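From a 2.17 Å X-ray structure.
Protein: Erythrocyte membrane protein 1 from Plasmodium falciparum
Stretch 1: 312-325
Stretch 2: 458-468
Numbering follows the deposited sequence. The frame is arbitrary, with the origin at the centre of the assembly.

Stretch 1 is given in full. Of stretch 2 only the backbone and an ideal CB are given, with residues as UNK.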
# COMPACT_ATOMS: atom_id res chain seq x y z
N GLU A 312 4.45 -16.65 15.70
CA GLU A 312 5.40 -16.84 16.80
C GLU A 312 4.69 -17.23 18.09
O GLU A 312 5.24 -17.99 18.89
CB GLU A 312 6.22 -15.57 17.02
CG GLU A 312 7.19 -15.25 15.90
CD GLU A 312 8.18 -16.36 15.67
OE1 GLU A 312 7.96 -17.18 14.75
OE2 GLU A 312 9.19 -16.42 16.41
N TYR A 313 3.48 -16.71 18.31
CA TYR A 313 2.74 -17.05 19.52
C TYR A 313 2.35 -18.52 19.53
O TYR A 313 2.35 -19.16 20.58
CB TYR A 313 1.51 -16.15 19.65
CG TYR A 313 0.90 -16.13 21.03
CD1 TYR A 313 1.33 -15.21 21.98
CD2 TYR A 313 -0.10 -17.02 21.39
CE1 TYR A 313 0.77 -15.18 23.25
CE2 TYR A 313 -0.66 -17.00 22.65
CZ TYR A 313 -0.22 -16.08 23.58
OH TYR A 313 -0.78 -16.05 24.83
N ASP A 314 2.01 -19.07 18.36
CA ASP A 314 1.68 -20.49 18.28
C ASP A 314 2.89 -21.36 18.61
O ASP A 314 2.76 -22.40 19.27
CB ASP A 314 1.13 -20.84 16.90
CG ASP A 314 -0.27 -20.31 16.68
OD1 ASP A 314 -0.82 -19.69 17.61
OD2 ASP A 314 -0.82 -20.52 15.58
N LYS A 315 4.08 -20.95 18.15
CA LYS A 315 5.29 -21.67 18.52
C LYS A 315 5.53 -21.62 20.02
O LYS A 315 6.07 -22.57 20.60
CB LYS A 315 6.50 -21.08 17.78
CG LYS A 315 6.42 -21.20 16.27
CD LYS A 315 7.62 -20.55 15.61
CE LYS A 315 7.53 -20.66 14.09
NZ LYS A 315 8.65 -19.95 13.41
N LEU A 316 5.12 -20.53 20.67
CA LEU A 316 5.26 -20.41 22.12
C LEU A 316 4.24 -21.27 22.85
O LEU A 316 4.53 -21.78 23.94
CB LEU A 316 5.13 -18.95 22.54
CG LEU A 316 5.72 -18.55 23.89
CD1 LEU A 316 7.21 -18.84 23.92
CD2 LEU A 316 5.44 -17.09 24.18
N MET A 317 3.04 -21.46 22.28
CA MET A 317 2.03 -22.27 22.94
C MET A 317 2.39 -23.74 22.94
O MET A 317 2.03 -24.47 23.87
CB MET A 317 0.66 -22.07 22.28
CG MET A 317 0.14 -20.64 22.31
SD MET A 317 -1.63 -20.52 21.93
CE MET A 317 -1.70 -21.30 20.32
N LYS A 318 3.10 -24.20 21.91
CA LYS A 318 3.43 -25.61 21.77
C LYS A 318 4.74 -25.97 22.47
O LYS A 318 4.84 -27.06 23.05
CB LYS A 318 3.50 -25.99 20.29
CG LYS A 318 2.21 -25.73 19.53
CD LYS A 318 2.36 -26.00 18.04
CE LYS A 318 1.10 -25.63 17.28
NZ LYS A 318 1.28 -25.78 15.81
N GLN A 319 5.74 -25.09 22.42
CA GLN A 319 7.00 -25.37 23.08
C GLN A 319 6.91 -25.20 24.60
O GLN A 319 7.64 -25.87 25.34
CB GLN A 319 8.10 -24.47 22.53
CG GLN A 319 8.43 -24.72 21.07
CD GLN A 319 8.96 -26.12 20.82
OE1 GLN A 319 9.60 -26.72 21.69
NE2 GLN A 319 8.69 -26.65 19.63
N CYS A 320 6.03 -24.32 25.07
CA CYS A 320 5.87 -24.05 26.49
C CYS A 320 4.58 -24.64 27.06
O CYS A 320 4.16 -24.26 28.15
CB CYS A 320 5.91 -22.54 26.75
SG CYS A 320 7.51 -21.76 26.41
N SER A 321 3.95 -25.57 26.33
CA SER A 321 2.71 -26.16 26.81
C SER A 321 2.92 -26.97 28.08
O SER A 321 2.04 -27.00 28.95
CB SER A 321 2.09 -27.05 25.72
OG SER A 321 2.96 -28.11 25.38
N GLN A 322 4.07 -27.62 28.21
CA GLN A 322 4.32 -28.48 29.36
C GLN A 322 4.66 -27.68 30.61
O GLN A 322 4.37 -28.13 31.73
CB GLN A 322 5.44 -29.47 29.05
CG GLN A 322 5.20 -30.31 27.80
CD GLN A 322 4.07 -31.30 27.97
OE1 GLN A 322 3.82 -31.80 29.07
NE2 GLN A 322 3.37 -31.59 26.88
N CYS A 323 5.25 -26.49 30.46
CA CYS A 323 5.65 -25.66 31.58
C CYS A 323 4.54 -24.71 32.03
O CYS A 323 4.83 -23.70 32.70
CB CYS A 323 6.91 -24.86 31.22
SG CYS A 323 8.22 -25.82 30.44
N MET A 324 3.28 -25.00 31.70
CA MET A 324 2.17 -24.12 32.05
C MET A 324 1.50 -24.53 33.36
O MET A 324 1.08 -23.66 34.13
CB MET A 324 1.13 -24.11 30.93
CG MET A 324 1.58 -23.35 29.70
SD MET A 324 1.91 -21.62 30.06
CE MET A 324 0.25 -21.01 30.33
N SER A 325 1.38 -25.82 33.62
CA SER A 325 0.69 -26.31 34.80
C SER A 325 1.67 -26.54 35.94
O SER A 325 2.84 -26.86 35.73
CB SER A 325 -0.06 -27.60 34.49
OG SER A 325 -0.72 -28.09 35.64
N UNK A 458 7.55 -9.30 28.08
CA UNK A 458 7.13 -10.48 28.84
C UNK A 458 5.65 -10.76 28.63
O UNK A 458 4.79 -10.00 29.11
CB UNK A 458 7.42 -10.29 30.33
N UNK A 459 5.31 -11.82 27.91
CA UNK A 459 3.89 -12.14 27.68
C UNK A 459 3.19 -12.45 28.99
O UNK A 459 3.65 -13.31 29.76
CB UNK A 459 3.75 -13.32 26.72
N UNK A 460 2.08 -11.78 29.27
CA UNK A 460 1.40 -11.99 30.57
C UNK A 460 0.95 -13.43 30.78
O UNK A 460 0.92 -13.89 31.93
CB UNK A 460 0.18 -11.07 30.68
N UNK A 461 0.62 -14.15 29.72
CA UNK A 461 0.19 -15.54 29.85
C UNK A 461 1.36 -16.51 29.97
O UNK A 461 1.17 -17.63 30.44
CB UNK A 461 -0.68 -15.93 28.65
N UNK A 462 2.57 -16.09 29.56
CA UNK A 462 3.73 -16.98 29.56
C UNK A 462 4.91 -16.39 30.34
O UNK A 462 6.05 -16.81 30.14
CB UNK A 462 4.16 -17.28 28.12
N UNK A 463 4.65 -15.42 31.22
CA UNK A 463 5.73 -14.84 32.01
C UNK A 463 6.36 -15.88 32.93
O UNK A 463 7.59 -15.94 33.06
CB UNK A 463 5.21 -13.66 32.83
N UNK A 464 5.53 -16.71 33.57
CA UNK A 464 6.04 -17.77 34.43
C UNK A 464 6.50 -18.99 33.65
O UNK A 464 7.31 -19.77 34.17
CB UNK A 464 4.97 -18.18 35.44
N UNK A 465 6.01 -19.18 32.42
CA UNK A 465 6.40 -20.35 31.64
C UNK A 465 7.86 -20.25 31.19
O UNK A 465 8.57 -21.26 31.17
CB UNK A 465 5.48 -20.51 30.43
N UNK A 466 8.31 -19.05 30.84
CA UNK A 466 9.69 -18.86 30.40
C UNK A 466 10.70 -18.99 31.53
O UNK A 466 11.90 -19.01 31.26
CB UNK A 466 9.84 -17.49 29.74
N UNK A 467 10.24 -19.08 32.78
CA UNK A 467 11.12 -19.24 33.92
C UNK A 467 11.15 -20.67 34.46
O UNK A 467 12.02 -20.98 35.29
CB UNK A 467 10.69 -18.28 35.03
N UNK A 468 10.24 -21.53 34.01
CA UNK A 468 10.16 -22.92 34.46
C UNK A 468 10.05 -23.03 35.98
O UNK A 468 10.16 -24.12 36.54
CB UNK A 468 11.38 -23.70 33.97

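Position 458 has nothing of stretch 1 within 5.5 Å of its ideal CB. Phi is -90° and psi 109°, an extended backbone that many residues accept. It is Pro458.

Position 459 points its CB toward the helix, 4.8 Å from Leu316 CD2 and 4.9 Å from Tyr313 CE1. Small or medium apolar side chains would suit this spot, and phi of -64° also allows proline. It is Pro459. Pro459 CG lies 4.2 Å from Leu316 CD2.

Position 460 points sideways, with open space around its CB. Phi of -60° admits proline, but most residues would fit. It is Pro460.

Position 461 points toward stretch 1, with its CB 3.8 Å from Tyr313 OH. There is no charge close by to select a partner, so a long side chain that runs past the tyrosine would do, as would a small one. It is Lys461, and the end of its side chain leads away. Lys461 O lies 3.5 Å from Met324 CE.

Position 462 is the central one. Its CB points toward stretch 1, 4.1 Å from Leu316 CD2 and 5.3 Å from Met324 SD. Ahead lies a mostly apolar cleft lined by Tyr313, Leu316, Met317, Cys320 and Met324. A large side chain is expected, aromatic or long and apolar. It is Tyr462, with chi1 in the m well, and it has the largest covered area of either stretch. Leu316 lies over one face of its ring, with Leu316 CD2 4.1 Å from Tyr462 CG. Its edge meets the face of Tyr313 in an offset edge-to-face pair, planes at 81°. Met324 SD approaches obliquely, 3.5 Å from Tyr462 CE1. Tyr462 OH is 3.1 Å from Met317 CG, a packing contact with carbon.

Positions 463 and 464 have no stretch 1 atom near their CB, so small or polar residues would serve. They are Ala463 and Asn464.

Position 465 points toward stretch 1 at close range. Its CB is 3.8 Å from Met324 SD, 4.0 Å from Cys323 O and 4.2 Å from Cys320 CB. With neighbours this near, a small side chain suits best. It is Ala465, whose methyl packs against Cys320 and Met324.

Position 466 points sideways and 467 is out of reach; neither is specified by stretch 1. They are Cys466, bonded elsewhere in the structure, and Lys467.

Position 468 has a positive phi, 55°, and its CB is 5.2 Å from Cys323 SG. Glycine, asparagine or another small residue could fit. It is Cys468. Cys468 SG sits 4.4 Å from Cys323 SG, too far for a disulfide; each is bonded elsewhere.

Stretch 2 (458-468) PPPKYANACKC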
# COMPACT_ATOMS: atom_id res chain seq x y z
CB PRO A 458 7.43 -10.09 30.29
CG PRO A 458 7.25 -8.61 30.31
CD PRO A 458 7.60 -8.10 28.94
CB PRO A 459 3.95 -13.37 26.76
CG PRO A 459 5.33 -13.35 26.18
CD PRO A 459 6.20 -12.78 27.25
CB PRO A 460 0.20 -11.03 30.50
CG PRO A 460 0.60 -10.00 29.49
CD PRO A 460 1.42 -10.73 28.47
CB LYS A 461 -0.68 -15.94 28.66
CG LYS A 461 -1.84 -14.99 28.37
CD LYS A 461 -3.01 -15.22 29.31
CE LYS A 461 -4.20 -14.36 28.92
NZ LYS A 461 -5.42 -14.67 29.71
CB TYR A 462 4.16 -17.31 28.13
CG TYR A 462 3.17 -18.18 27.40
CD1 TYR A 462 3.25 -19.57 27.47
CD2 TYR A 462 2.14 -17.63 26.65
CE1 TYR A 462 2.35 -20.37 26.81
CE2 TYR A 462 1.23 -18.42 25.99
CZ TYR A 462 1.33 -19.79 26.07
OH TYR A 462 0.43 -20.59 25.42
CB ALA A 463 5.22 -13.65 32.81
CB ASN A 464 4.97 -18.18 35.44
CG ASN A 464 4.66 -17.09 36.45
OD1 ASN A 464 5.53 -16.31 36.82
ND2 ASN A 464 3.41 -17.04 36.90
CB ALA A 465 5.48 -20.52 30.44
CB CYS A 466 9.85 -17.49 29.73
SG CYS A 466 8.70 -17.16 28.36
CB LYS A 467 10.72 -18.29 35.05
CG LYS A 467 10.79 -16.82 34.67
CD LYS A 467 10.39 -15.93 35.84
CE LYS A 467 10.47 -14.46 35.47
NZ LYS A 467 10.09 -13.58 36.61
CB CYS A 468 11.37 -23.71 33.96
SG CYS A 468 11.66 -23.62 32.18
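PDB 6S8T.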